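Local atomic coordinates of glucose-1-phosphate uridylyltransferase (Sphingomonas elodea, PDB entry 2UX8), a protein that probably catalyses the transfer of a uridylyl group from UTP to alpha-D-glucose 1-phosphate, giving UDP-glucose and diphosphate. Residues C[188-193]-C[254-259]; C[37-42]-C[72-77]; C[179-184]-C[199-204]; C[143-148]-C[275-280]. All coordinates share one frame; numbering follows the deposited sequence.

Contact 1: C[188-193]-C[254-259]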
loop_
_atom_site.group_PDB
_atom_site.type_symbol
_atom_site.label_atom_id
_atom_site.label_comp_id
_atom_site.label_asym_id
_atom_site.label_seq_id
_atom_site.Cartn_x
_atom_site.Cartn_y
_atom_site.Cartn_z
ATOM N N ASP C 188 15.684 6.546 46.033
ATOM C CA ASP C 188 15.373 5.366 46.822
ATOM C C ASP C 188 15.749 4.150 45.991
ATOM O O ASP C 188 14.892 3.404 45.513
ATOM C CB ASP C 188 13.882 5.363 47.180
ATOM C CG ASP C 188 13.425 4.055 47.792
ATOM O OD1 ASP C 188 14.139 3.514 48.663
ATOM O OD2 ASP C 188 12.337 3.572 47.408
ATOM N N GLY C 189 17.052 3.969 45.813
ATOM C CA GLY C 189 17.545 2.852 45.032
ATOM C C GLY C 189 17.560 3.168 43.548
ATOM O O GLY C 189 18.417 3.907 43.068
ATOM N N VAL C 190 16.593 2.612 42.829
ATOM C CA VAL C 190 16.468 2.802 41.389
ATOM C C VAL C 190 15.564 3.990 41.058
ATOM O O VAL C 190 15.643 4.574 39.974
ATOM C CB VAL C 190 15.917 1.503 40.744
ATOM C CG1 VAL C 190 14.766 1.804 39.801
ATOM C CG2 VAL C 190 17.040 0.781 40.024
ATOM N N LEU C 191 14.710 4.344 42.007
ATOM C CA LEU C 191 13.791 5.452 41.832
ATOM C C LEU C 191 14.429 6.747 42.269
ATOM O O LEU C 191 15.378 6.755 43.050
ATOM C CB LEU C 191 12.523 5.226 42.649
ATOM C CG LEU C 191 11.704 4.021 42.200
ATOM C CD1 LEU C 191 10.569 3.751 43.175
ATOM C CD2 LEU C 191 11.184 4.292 40.801
ATOM N N THR C 192 13.890 7.843 41.759
ATOM C CA THR C 192 14.383 9.159 42.091
ATOM C C THR C 192 13.260 10.153 41.799
ATOM O O THR C 192 12.779 10.248 40.678
ATOM C CB THR C 192 15.686 9.467 41.292
ATOM O OG1 THR C 192 15.645 10.805 40.792
ATOM C CG2 THR C 192 15.876 8.479 40.142
ATOM N N GLU C 193 12.818 10.859 42.834
ATOM C CA GLU C 193 11.739 11.833 42.714
ATOM C C GLU C 193 11.991 12.939 41.700
ATOM O O GLU C 193 13.075 13.516 41.656
ATOM C CB GLU C 193 11.471 12.469 44.079
ATOM C CG GLU C 193 10.590 11.641 44.992
ATOM C CD GLU C 193 10.676 12.076 46.439
ATOM O OE1 GLU C 193 10.977 13.262 46.694
ATOM O OE2 GLU C 193 10.429 11.228 47.322
ATOM N N GLY C 254 11.576 8.884 38.549
ATOM C CA GLY C 254 12.415 8.570 37.417
ATOM C C GLY C 254 12.958 7.190 37.713
ATOM O O GLY C 254 13.310 6.898 38.854
ATOM N N VAL C 255 13.009 6.333 36.701
ATOM C CA VAL C 255 13.519 4.986 36.878
ATOM C C VAL C 255 14.802 4.797 36.078
ATOM O O VAL C 255 14.864 5.151 34.905
ATOM C CB VAL C 255 12.493 3.948 36.410
ATOM C CG1 VAL C 255 13.002 2.559 36.700
ATOM C CG2 VAL C 255 11.158 4.190 37.101
ATOM N N THR C 256 15.836 4.261 36.717
ATOM C CA THR C 256 17.078 4.024 36.008
ATOM C C THR C 256 17.063 2.568 35.557
ATOM O O THR C 256 16.763 1.657 36.330
ATOM C CB THR C 256 18.307 4.333 36.887
ATOM O OG1 THR C 256 18.201 3.629 38.124
ATOM C CG2 THR C 256 18.386 5.822 37.173
ATOM N N PHE C 257 17.364 2.375 34.282
ATOM C CA PHE C 257 17.347 1.070 33.653
ATOM C C PHE C 257 18.544 0.177 33.951
ATOM O O PHE C 257 19.690 0.604 33.853
ATOM C CB PHE C 257 17.197 1.272 32.139
ATOM C CG PHE C 257 17.178 0.002 31.350
ATOM C CD1 PHE C 257 16.310 -1.035 31.692
ATOM C CD2 PHE C 257 18.004 -0.145 30.241
ATOM C CE1 PHE C 257 16.261 -2.206 30.933
ATOM C CE2 PHE C 257 17.972 -1.301 29.472
ATOM C CZ PHE C 257 17.096 -2.341 29.814
ATOM N N GLN C 258 18.255 -1.071 34.310
ATOM C CA GLN C 258 19.281 -2.062 34.601
ATOM C C GLN C 258 19.654 -2.696 33.268
ATOM O O GLN C 258 19.233 -3.813 32.945
ATOM C CB GLN C 258 18.719 -3.129 35.526
ATOM C CG GLN C 258 17.894 -2.555 36.638
ATOM C CD GLN C 258 18.714 -2.220 37.849
ATOM O OE1 GLN C 258 18.645 -2.919 38.855
ATOM N NE2 GLN C 258 19.507 -1.155 37.765
ATOM N N GLY C 259 20.433 -1.961 32.487
ATOM C CA GLY C 259 20.856 -2.441 31.187
ATOM C C GLY C 259 21.403 -1.243 30.451
ATOM O O GLY C 259 21.576 -0.185 31.053
#

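Contact 2: C[37-42]-C[72-77]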
loop_
_atom_site.group_PDB
_atom_site.type_symbol
_atom_site.label_atom_id
_atom_site.label_comp_id
_atom_site.label_asym_id
_atom_site.label_seq_id
_atom_site.Cartn_x
_atom_site.Cartn_y
_atom_site.Cartn_z
ATOM N N LYS C 37 11.273 4.233 9.594
ATOM C CA LYS C 37 12.442 4.212 10.455
ATOM C C LYS C 37 12.274 3.125 11.513
ATOM O O LYS C 37 13.220 2.430 11.871
ATOM C CB LYS C 37 12.557 5.588 11.110
ATOM C CG LYS C 37 13.370 5.645 12.368
ATOM C CD LYS C 37 14.841 5.528 12.075
ATOM C CE LYS C 37 15.648 5.770 13.335
ATOM N NZ LYS C 37 15.444 7.144 13.902
ATOM N N GLU C 38 11.044 2.984 11.990
ATOM C CA GLU C 38 10.723 2.013 13.019
ATOM C C GLU C 38 10.900 0.575 12.556
ATOM O O GLU C 38 10.847 -0.355 13.357
ATOM C CB GLU C 38 9.284 2.223 13.504
ATOM C CG GLU C 38 8.979 3.613 14.064
ATOM C CD GLU C 38 8.517 4.607 12.999
ATOM O OE1 GLU C 38 8.139 4.169 11.900
ATOM O OE2 GLU C 38 8.510 5.828 13.267
ATOM N N MET C 39 11.106 0.394 11.259
ATOM C CA MET C 39 11.274 -0.934 10.705
ATOM C C MET C 39 12.733 -1.307 10.501
ATOM O O MET C 39 13.026 -2.432 10.111
ATOM C CB MET C 39 10.534 -1.045 9.382
ATOM C CG MET C 39 9.043 -1.006 9.498
ATOM S SD MET C 39 8.442 -2.408 10.395
ATOM C CE MET C 39 8.732 -3.697 9.235
ATOM N N LEU C 40 13.649 -0.373 10.747
ATOM C CA LEU C 40 15.064 -0.693 10.598
ATOM C C LEU C 40 15.355 -1.824 11.565
ATOM O O LEU C 40 14.882 -1.827 12.704
ATOM C CB LEU C 40 15.958 0.512 10.896
ATOM C CG LEU C 40 15.872 1.666 9.891
ATOM C CD1 LEU C 40 17.012 2.638 10.131
ATOM C CD2 LEU C 40 15.959 1.128 8.481
ATOM N N PRO C 41 16.126 -2.810 11.117
ATOM C CA PRO C 41 16.458 -3.963 11.961
ATOM C C PRO C 41 17.663 -3.860 12.865
ATOM O O PRO C 41 18.689 -3.298 12.478
ATOM C CB PRO C 41 16.652 -5.078 10.945
ATOM C CG PRO C 41 17.326 -4.331 9.801
ATOM C CD PRO C 41 16.567 -3.014 9.725
ATOM N N VAL C 42 17.536 -4.389 14.078
ATOM C CA VAL C 42 18.698 -4.411 14.916
ATOM C C VAL C 42 19.453 -5.696 14.625
ATOM O O VAL C 42 20.581 -5.720 14.835
ATOM C CB VAL C 42 18.431 -4.271 16.415
ATOM C CG1 VAL C 42 19.678 -4.668 17.191
ATOM C CG2 VAL C 42 18.135 -2.815 16.739
ATOM N N SER C 72 2.695 1.232 5.894
ATOM C CA SER C 72 1.898 0.008 5.855
ATOM C C SER C 72 2.688 -1.180 6.404
ATOM O O SER C 72 2.122 -2.112 6.990
ATOM C CB SER C 72 1.489 -0.312 4.421
ATOM O OG SER C 72 1.352 0.866 3.660
ATOM N N ALA C 73 3.996 -1.152 6.190
ATOM C CA ALA C 73 4.863 -2.225 6.650
ATOM C C ALA C 73 4.675 -2.500 8.138
ATOM O O ALA C 73 4.668 -3.648 8.576
ATOM C CB ALA C 73 6.309 -1.868 6.360
ATOM N N LEU C 74 4.517 -1.440 8.915
ATOM C CA LEU C 74 4.330 -1.589 10.341
ATOM C C LEU C 74 3.071 -2.367 10.611
ATOM O O LEU C 74 2.995 -3.137 11.561
ATOM C CB LEU C 74 4.217 -0.223 11.005
ATOM C CG LEU C 74 5.329 0.125 11.987
ATOM C CD1 LEU C 74 6.344 1.041 11.336
ATOM C CD2 LEU C 74 4.711 0.806 13.181
ATOM N N GLU C 75 2.076 -2.157 9.763
ATOM C CA GLU C 75 0.795 -2.819 9.926
ATOM C C GLU C 75 0.846 -4.282 9.497
ATOM O O GLU C 75 0.332 -5.168 10.181
ATOM C CB GLU C 75 -0.251 -2.070 9.117
ATOM C CG GLU C 75 -1.603 -2.046 9.764
ATOM C CD GLU C 75 -2.507 -1.025 9.136
ATOM O OE1 GLU C 75 -1.969 -0.021 8.620
ATOM O OE2 GLU C 75 -3.743 -1.216 9.171
ATOM N N ASP C 76 1.486 -4.525 8.362
ATOM C CA ASP C 76 1.593 -5.872 7.840
ATOM C C ASP C 76 2.466 -6.755 8.708
ATOM O O ASP C 76 2.207 -7.953 8.856
ATOM C CB ASP C 76 2.144 -5.834 6.424
ATOM C CG ASP C 76 1.231 -5.100 5.476
ATOM O OD1 ASP C 76 0.002 -5.192 5.660
ATOM O OD2 ASP C 76 1.729 -4.443 4.543
ATOM N N HIS C 77 3.496 -6.154 9.287
ATOM C CA HIS C 77 4.410 -6.891 10.133
ATOM C C HIS C 77 3.711 -7.601 11.293
ATOM O O HIS C 77 4.138 -8.674 11.705
ATOM C CB HIS C 77 5.480 -5.958 10.689
ATOM C CG HIS C 77 6.468 -6.650 11.571
ATOM N ND1 HIS C 77 7.547 -7.348 11.072
ATOM C CD2 HIS C 77 6.502 -6.810 12.915
ATOM C CE1 HIS C 77 8.205 -7.908 12.071
ATOM N NE2 HIS C 77 7.591 -7.599 13.199
#

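Contact 3: C[179-184]-C[199-204]. With G1P (1-O-phosphono-alpha-D-glucopyranose), chain K.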
loop_
_atom_site.group_PDB
_atom_site.type_symbol
_atom_site.label_atom_id
_atom_site.label_comp_id
_atom_site.label_asym_id
_atom_site.label_seq_id
_atom_site.Cartn_x
_atom_site.Cartn_y
_atom_site.Cartn_z
ATOM N N TYR C 179 17.501 16.864 25.569
ATOM C CA TYR C 179 16.483 16.079 26.247
ATOM C C TYR C 179 15.664 16.912 27.202
ATOM O O TYR C 179 15.919 18.099 27.394
ATOM C CB TYR C 179 17.123 14.953 27.065
ATOM C CG TYR C 179 18.153 14.091 26.356
ATOM C CD1 TYR C 179 19.404 14.600 25.998
ATOM C CD2 TYR C 179 17.898 12.743 26.103
ATOM C CE1 TYR C 179 20.372 13.781 25.414
ATOM C CE2 TYR C 179 18.857 11.922 25.519
ATOM C CZ TYR C 179 20.089 12.445 25.181
ATOM O OH TYR C 179 21.044 11.625 24.624
ATOM N N GLY C 180 14.667 16.271 27.799
ATOM C CA GLY C 180 13.858 16.942 28.791
ATOM C C GLY C 180 14.675 16.671 30.034
ATOM O O GLY C 180 15.138 15.542 30.225
ATOM N N ILE C 181 14.882 17.678 30.874
ATOM C CA ILE C 181 15.693 17.462 32.062
ATOM C C ILE C 181 14.903 17.430 33.357
ATOM O O ILE C 181 13.960 18.195 33.545
ATOM C CB ILE C 181 16.810 18.515 32.143
ATOM C CG1 ILE C 181 17.778 18.304 30.977
ATOM C CG2 ILE C 181 17.552 18.405 33.464
ATOM C CD1 ILE C 181 18.443 16.928 30.971
ATOM N N ILE C 182 15.303 16.531 34.246
ATOM C CA ILE C 182 14.638 16.362 35.526
ATOM C C ILE C 182 15.338 17.090 36.667
ATOM O O ILE C 182 16.564 17.164 36.715
ATOM C CB ILE C 182 14.578 14.876 35.908
ATOM C CG1 ILE C 182 13.835 14.089 34.828
ATOM C CG2 ILE C 182 13.930 14.715 37.274
ATOM C CD1 ILE C 182 13.908 12.580 35.000
ATOM N N THR C 183 14.536 17.634 37.577
ATOM C CA THR C 183 15.032 18.306 38.773
ATOM C C THR C 183 14.797 17.211 39.818
ATOM O O THR C 183 13.673 17.006 40.271
ATOM C CB THR C 183 14.187 19.551 39.089
ATOM O OG1 THR C 183 14.253 20.457 37.981
ATOM C CG2 THR C 183 14.701 20.247 40.333
ATOM N N PRO C 184 15.859 16.486 40.199
ATOM C CA PRO C 184 15.801 15.389 41.168
ATOM C C PRO C 184 15.521 15.706 42.623
ATOM O O PRO C 184 15.907 16.755 43.134
ATOM C CB PRO C 184 17.157 14.726 41.001
ATOM C CG PRO C 184 18.041 15.904 40.823
ATOM C CD PRO C 184 17.260 16.776 39.840
ATOM N N GLU C 199 11.756 20.916 29.059
ATOM C CA GLU C 199 12.027 20.319 27.745
ATOM C C GLU C 199 13.289 20.987 27.205
ATOM O O GLU C 199 13.398 22.166 27.296
ATOM C CB GLU C 199 10.863 20.625 26.791
ATOM C CG GLU C 199 10.310 19.445 25.996
ATOM C CD GLU C 199 11.379 18.537 25.436
ATOM O OE1 GLU C 199 12.343 19.032 24.830
ATOM O OE2 GLU C 199 11.248 17.315 25.594
ATOM N N LYS C 200 14.243 20.260 26.651
ATOM C CA LYS C 200 15.470 20.866 26.110
ATOM C C LYS C 200 15.921 22.253 26.618
ATOM O O LYS C 200 15.810 23.251 25.903
ATOM C CB LYS C 200 15.378 20.920 24.584
ATOM C CG LYS C 200 15.210 19.569 23.929
ATOM C CD LYS C 200 15.504 19.630 22.444
ATOM C CE LYS C 200 15.312 18.269 21.802
ATOM N NZ LYS C 200 15.708 18.237 20.374
ATOM N N PRO C 201 16.469 22.327 27.844
ATOM C CA PRO C 201 16.928 23.607 28.398
ATOM C C PRO C 201 18.092 24.191 27.593
ATOM O O PRO C 201 18.730 23.481 26.818
ATOM C CB PRO C 201 17.348 23.231 29.810
ATOM C CG PRO C 201 17.869 21.840 29.625
ATOM C CD PRO C 201 16.814 21.216 28.749
ATOM N N ALA C 202 18.361 25.482 27.781
ATOM C CA ALA C 202 19.458 26.152 27.088
ATOM C C ALA C 202 20.759 25.647 27.699
ATOM O O ALA C 202 20.787 25.242 28.859
ATOM C CB ALA C 202 19.340 27.657 27.261
ATOM N N PRO C 203 21.861 25.680 26.937
ATOM C CA PRO C 203 23.150 25.202 27.444
ATOM C C PRO C 203 23.818 25.996 28.564
ATOM O O PRO C 203 24.922 26.464 28.404
ATOM C CB PRO C 203 24.008 25.161 26.188
ATOM C CG PRO C 203 23.500 26.327 25.419
ATOM C CD PRO C 203 22.000 26.198 25.564
ATOM N N GLY C 204 23.172 26.136 29.706
ATOM C CA GLY C 204 23.789 26.873 30.790
ATOM C C GLY C 204 22.740 26.918 31.864
ATOM O O GLY C 204 22.991 27.311 33.005
HETATM C C1 G1P K . 11.281 13.440 23.564
HETATM C C2 G1P K . 10.891 14.198 24.849
HETATM C C3 G1P K . 12.175 14.554 25.618
HETATM C C4 G1P K . 12.883 13.251 25.976
HETATM C C5 G1P K . 13.223 12.510 24.663
HETATM C C6 G1P K . 13.921 11.183 25.000
HETATM O O1 G1P K . 12.075 14.313 22.728
HETATM O O2 G1P K . 10.192 15.389 24.493
HETATM O O3 G1P K . 11.839 15.250 26.811
HETATM O O4 G1P K . 14.081 13.552 26.693
HETATM O O5 G1P K . 12.004 12.219 23.922
HETATM O O6 G1P K . 14.241 10.469 23.804
HETATM P P G1P K . 12.342 13.622 21.283
HETATM O O1P G1P K . 11.060 13.286 20.615
HETATM O O2P G1P K . 13.192 14.630 20.373
HETATM O O3P G1P K . 13.208 12.275 21.467
#

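Contact 4: C[143-148]-C[275-280]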
loop_
_atom_site.group_PDB
_atom_site.type_symbol
_atom_site.label_atom_id
_atom_site.label_comp_id
_atom_site.label_asym_id
_atom_site.label_seq_id
_atom_site.Cartn_x
_atom_site.Cartn_y
_atom_site.Cartn_z
ATOM N N PHE C 143 16.498 2.011 21.880
ATOM C CA PHE C 143 16.680 0.576 21.977
ATOM C C PHE C 143 17.191 0.275 23.393
ATOM O O PHE C 143 18.301 0.665 23.773
ATOM C CB PHE C 143 17.680 0.135 20.902
ATOM C CG PHE C 143 17.868 -1.342 20.822
ATOM C CD1 PHE C 143 16.874 -2.157 20.306
ATOM C CD2 PHE C 143 19.018 -1.934 21.340
ATOM C CE1 PHE C 143 17.019 -3.544 20.319
ATOM C CE2 PHE C 143 19.167 -3.317 21.356
ATOM C CZ PHE C 143 18.166 -4.122 20.847
ATOM N N MET C 144 16.356 -0.392 24.181
ATOM C CA MET C 144 16.703 -0.721 25.555
ATOM C C MET C 144 17.138 -2.177 25.677
ATOM O O MET C 144 16.318 -3.095 25.670
ATOM C CB MET C 144 15.511 -0.441 26.477
ATOM C CG MET C 144 14.955 0.966 26.336
ATOM S SD MET C 144 16.181 2.249 26.678
ATOM C CE MET C 144 15.801 2.602 28.404
ATOM N N PHE C 145 18.440 -2.371 25.815
ATOM C CA PHE C 145 19.006 -3.704 25.914
ATOM C C PHE C 145 19.240 -4.156 27.359
ATOM O O PHE C 145 20.009 -3.537 28.096
ATOM C CB PHE C 145 20.325 -3.736 25.136
ATOM C CG PHE C 145 20.793 -5.110 24.798
ATOM C CD1 PHE C 145 19.884 -6.089 24.418
ATOM C CD2 PHE C 145 22.145 -5.416 24.804
ATOM C CE1 PHE C 145 20.316 -7.345 24.049
ATOM C CE2 PHE C 145 22.591 -6.673 24.434
ATOM C CZ PHE C 145 21.674 -7.641 24.056
ATOM N N GLY C 146 18.577 -5.238 27.757
ATOM C CA GLY C 146 18.743 -5.747 29.107
ATOM C C GLY C 146 17.598 -6.638 29.543
ATOM O O GLY C 146 16.570 -6.694 28.872
ATOM N N GLN C 147 17.777 -7.365 30.643
ATOM C CA GLN C 147 16.715 -8.227 31.154
ATOM C C GLN C 147 16.528 -7.897 32.619
ATOM O O GLN C 147 17.495 -7.841 33.363
ATOM C CB GLN C 147 17.056 -9.714 31.046
ATOM C CG GLN C 147 18.210 -10.091 30.143
ATOM C CD GLN C 147 18.237 -11.590 29.855
ATOM O OE1 GLN C 147 18.161 -12.417 30.771
ATOM N NE2 GLN C 147 18.347 -11.945 28.577
ATOM N N PRO C 148 15.283 -7.646 33.046
ATOM C CA PRO C 148 14.089 -7.658 32.200
ATOM C C PRO C 148 14.118 -6.445 31.293
ATOM O O PRO C 148 15.028 -5.626 31.376
ATOM C CB PRO C 148 12.945 -7.557 33.207
ATOM C CG PRO C 148 13.519 -8.109 34.453
ATOM C CD PRO C 148 14.901 -7.514 34.459
ATOM N N LEU C 275 25.816 -4.361 16.753
ATOM C CA LEU C 275 27.005 -5.071 17.170
ATOM C C LEU C 275 26.805 -5.749 18.526
ATOM O O LEU C 275 27.147 -6.925 18.716
ATOM C CB LEU C 275 28.171 -4.093 17.244
ATOM C CG LEU C 275 29.464 -4.656 17.806
ATOM C CD1 LEU C 275 29.862 -5.892 17.019
ATOM C CD2 LEU C 275 30.535 -3.587 17.746
ATOM N N ALA C 276 26.251 -4.989 19.464
ATOM C CA ALA C 276 26.003 -5.480 20.806
ATOM C C ALA C 276 25.136 -6.719 20.790
ATOM O O ALA C 276 25.468 -7.726 21.402
ATOM C CB ALA C 276 25.338 -4.396 21.643
ATOM N N VAL C 277 24.015 -6.642 20.092
ATOM C CA VAL C 277 23.098 -7.771 20.020
ATOM C C VAL C 277 23.720 -8.961 19.303
ATOM O O VAL C 277 23.530 -10.096 19.711
ATOM C CB VAL C 277 21.780 -7.359 19.320
ATOM C CG1 VAL C 277 20.819 -8.540 19.234
ATOM C CG2 VAL C 277 21.141 -6.213 20.087
ATOM N N ALA C 278 24.467 -8.707 18.238
ATOM C CA ALA C 278 25.101 -9.796 17.509
ATOM C C ALA C 278 26.128 -10.494 18.405
ATOM O O ALA C 278 26.275 -11.706 18.334
ATOM C CB ALA C 278 25.762 -9.273 16.234
ATOM N N LEU C 279 26.830 -9.745 19.252
ATOM C CA LEU C 279 27.819 -10.366 20.138
ATOM C C LEU C 279 27.152 -11.235 21.193
ATOM O O LEU C 279 27.784 -12.121 21.769
ATOM C CB LEU C 279 28.674 -9.317 20.841
ATOM C CG LEU C 279 29.688 -8.623 19.947
ATOM C CD1 LEU C 279 30.449 -7.603 20.773
ATOM C CD2 LEU C 279 30.631 -9.655 19.333
ATOM N N SER C 280 25.872 -10.987 21.442
ATOM C CA SER C 280 25.141 -11.749 22.441
ATOM C C SER C 280 24.463 -12.973 21.835
ATOM O O SER C 280 23.827 -13.752 22.543
ATOM C CB SER C 280 24.081 -10.873 23.114
ATOM O OG SER C 280 22.917 -10.790 22.315
#

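Contact 1: C[188-193]-C[254-259]
The flat carboxamide of Gln258 comes against Val190 through NE2, 3.9 Å from Val190 CG2, while the carbonyl group of Val190 is met by Thr256. The setting is a mixed sheet: strand 191-198, which leaves the type II' turn Asp188-Leu191 of the 181-188/191-198 beta hairpin, runs antiparallel beside the end of strand 252-256. In the plane of the Val190 carbonyl, on a lone pair, Thr256 OG1 donates a bond of 3.3 Å; the hydroxyl gets there by sitting between its own backbone N and carbonyl carbon (chi1 53°). Thr256 N donates to the same oxygen from a position tilted 24° from that plane, so one acceptor is gripped by both the main chain and the side chain of a single residue. Nearby, the Phe257 ring carries Gly259 N over one face, 3.8 Å above its plane and offset toward the rim. The side chains of Val190 and Val255 cross at a slant, Val190 CG1 3.6 Å from Val255 CG1. Leu191 and Val255 pack side by side on one face of the sheet, with Leu191 CD2 3.7 Å from Val255 CG2. Beyond them, Leu191 touches Ala157 of helix 150-161 and Val255 touches Leu165 of the neighbouring strand. Further along the pair, Gly254 N donates to Thr192 O at 2.8 Å, with an angle of 161° at the hydrogen.

Contact 2: C[37-42]-C[72-77]
Met39 reaches across to Leu74, Ala73 and His77, tying the short 3-10 segment 37-39 to helix 72-77. Pro36 and Lys37, where the segment begins, probably form the Pro-Lys end of the GxGTR...PK signature loop of sugar nucleotidyltransferases; Lys37 turns away and forms a salt bridge with Asp141. Met39 CB points toward the helix, and the first atom beyond it to make contact is CG, 3.9 Å from Leu74 CD1. A bend at chi2 (-64°) brings SD past the same methyl and close to Leu74 CA, at 4.2 Å. Here the two side chains slide by one another in opposite directions. SD is also 5.3 Å from the centroid of the His77 ring, an oblique sulfur-aromatic approach. A second bend at chi3 (-71°) turns CE onto the helix, where it meets Ala73 CB at 4.2 Å and also touches Ala73 O and His77 CB. The imidazole is held elsewhere, through NE2 to Gln49, while Ile48 of helix 47-57 packs against both Met39 and Leu74. Away from this apolar seam, Asp76 and Glu75 form salt bridges with Arg112 of the third subunit. Glu38 completes the contact by crossing Leu74 at about a right angle. Its OE1 has a long, weak ion pair with Lys71, and Glu38 CB lies 3.8 Å from Leu74 CD1.

Contact 3: C[179-184]-C[199-204]
Gly180 and Glu199 come together with their CA atoms 4.0 Å apart, and both grip hydroxyls of the bound glucose 1-phosphate. Gly180 N donates to the sugar's O4 at 3.0 Å in a nearly straight bond, 168° at the hydrogen. The same O4 lies at the edge of the Tyr179 ring, near its plane. Glu199 contributes one carboxylate oxygen: OE2 accepts from both O2 and O3 of the sugar, each at 2.5 Å, values too short to be read closely at this resolution. Its CB points away from the 179-184 segment, and a bend at chi2 (-43°) helps the chain double back so that the carboxylate arrives at the ligand. Because Gly180 has no side chain, O3 can also lie beside its CA. In the second shell, Tyr179 O faces the loop after Glu199, lying beside Lys200 CA and Pro201 CD. Next to it, the side chains of Ile181 and Pro201 cross at about a right angle, with Ile181 CG1 3.8 Å from Pro201 CG. Backbone bonds from Gly180 to Val212 and from Ile181 to Val198 fix the segment in the sheet, and Val212 O is a further ligand partner. The pocket thus meets neighbouring hydroxyls with different chemistry, a main-chain donor at O4 and a shared acceptor at O2 and O3, which is consistent with recognition of the glucosyl moiety.

Contact 4: C[143-148]-C[275-280]
Phe145 and Val277 bury the most surface here, with Phe143 joining them, and one methyl of Val277, CG2, touches both rings. The contact packs the two-stranded antiparallel sheet 142-145/260-263 of the GT-A type nucleotidyltransferase domain against helix 267-279. Val277 CG2 lies over one face of the Phe145 ring, 4.2 Å above the plane and offset toward the rim. The same methyl meets Phe143 obliquely, 3.7 Å from Phe143 CZ. The two phenylalanines are alternate residues of their strand, so their CB atoms point the same way, toward the helix. Each carries CG anti to the backbone N (chi1 -175° in Phe143). At the edge of the Phe145 ring, near its plane, Ser280 OG comes within 3.8 Å of CZ. That hydroxyl donates to Val277 O at 2.8 Å, and the same carbonyl also accepts from Ser280 N. In the partner strand 260-263, Tyr262 packs on both phenylalanines, while Tyr50 meets Phe143 edge-to-face; helix residues such as Leu275 and Ala278 touch the second subunit. Between the two segments the chemistry is chiefly dispersion between methyl and aromatic carbons, and the serine hydroxyl at the ring's edge commits its hydrogen to the Val277 carbonyl at the helix end.

How the contacts relate
Contacts 1 and 3 belong to the same sheet, since strands 181-188 and 191-198 are neighbours in it; they meet where Thr192 OG1 packs on Pro184 CB, and neither is touched by another subunit. Contacts 2 and 4 touch the second subunit and join through Val42, which packs on Val277 and Phe143. Contact 4 reaches contact 1 through Phe257, set against Phe145 and Gly146. Contacts 2 and 3 are mostly buried, whereas contacts 1 and 4 are partly open. Main-chain bonding holds contact 1 and ligand bonding marks contact 3; contacts 2 and 4 rest on apolar packing. Contact 2 lies across the chain's centre from contacts 1 and 3, its centre about 30 Å from that of contact 1.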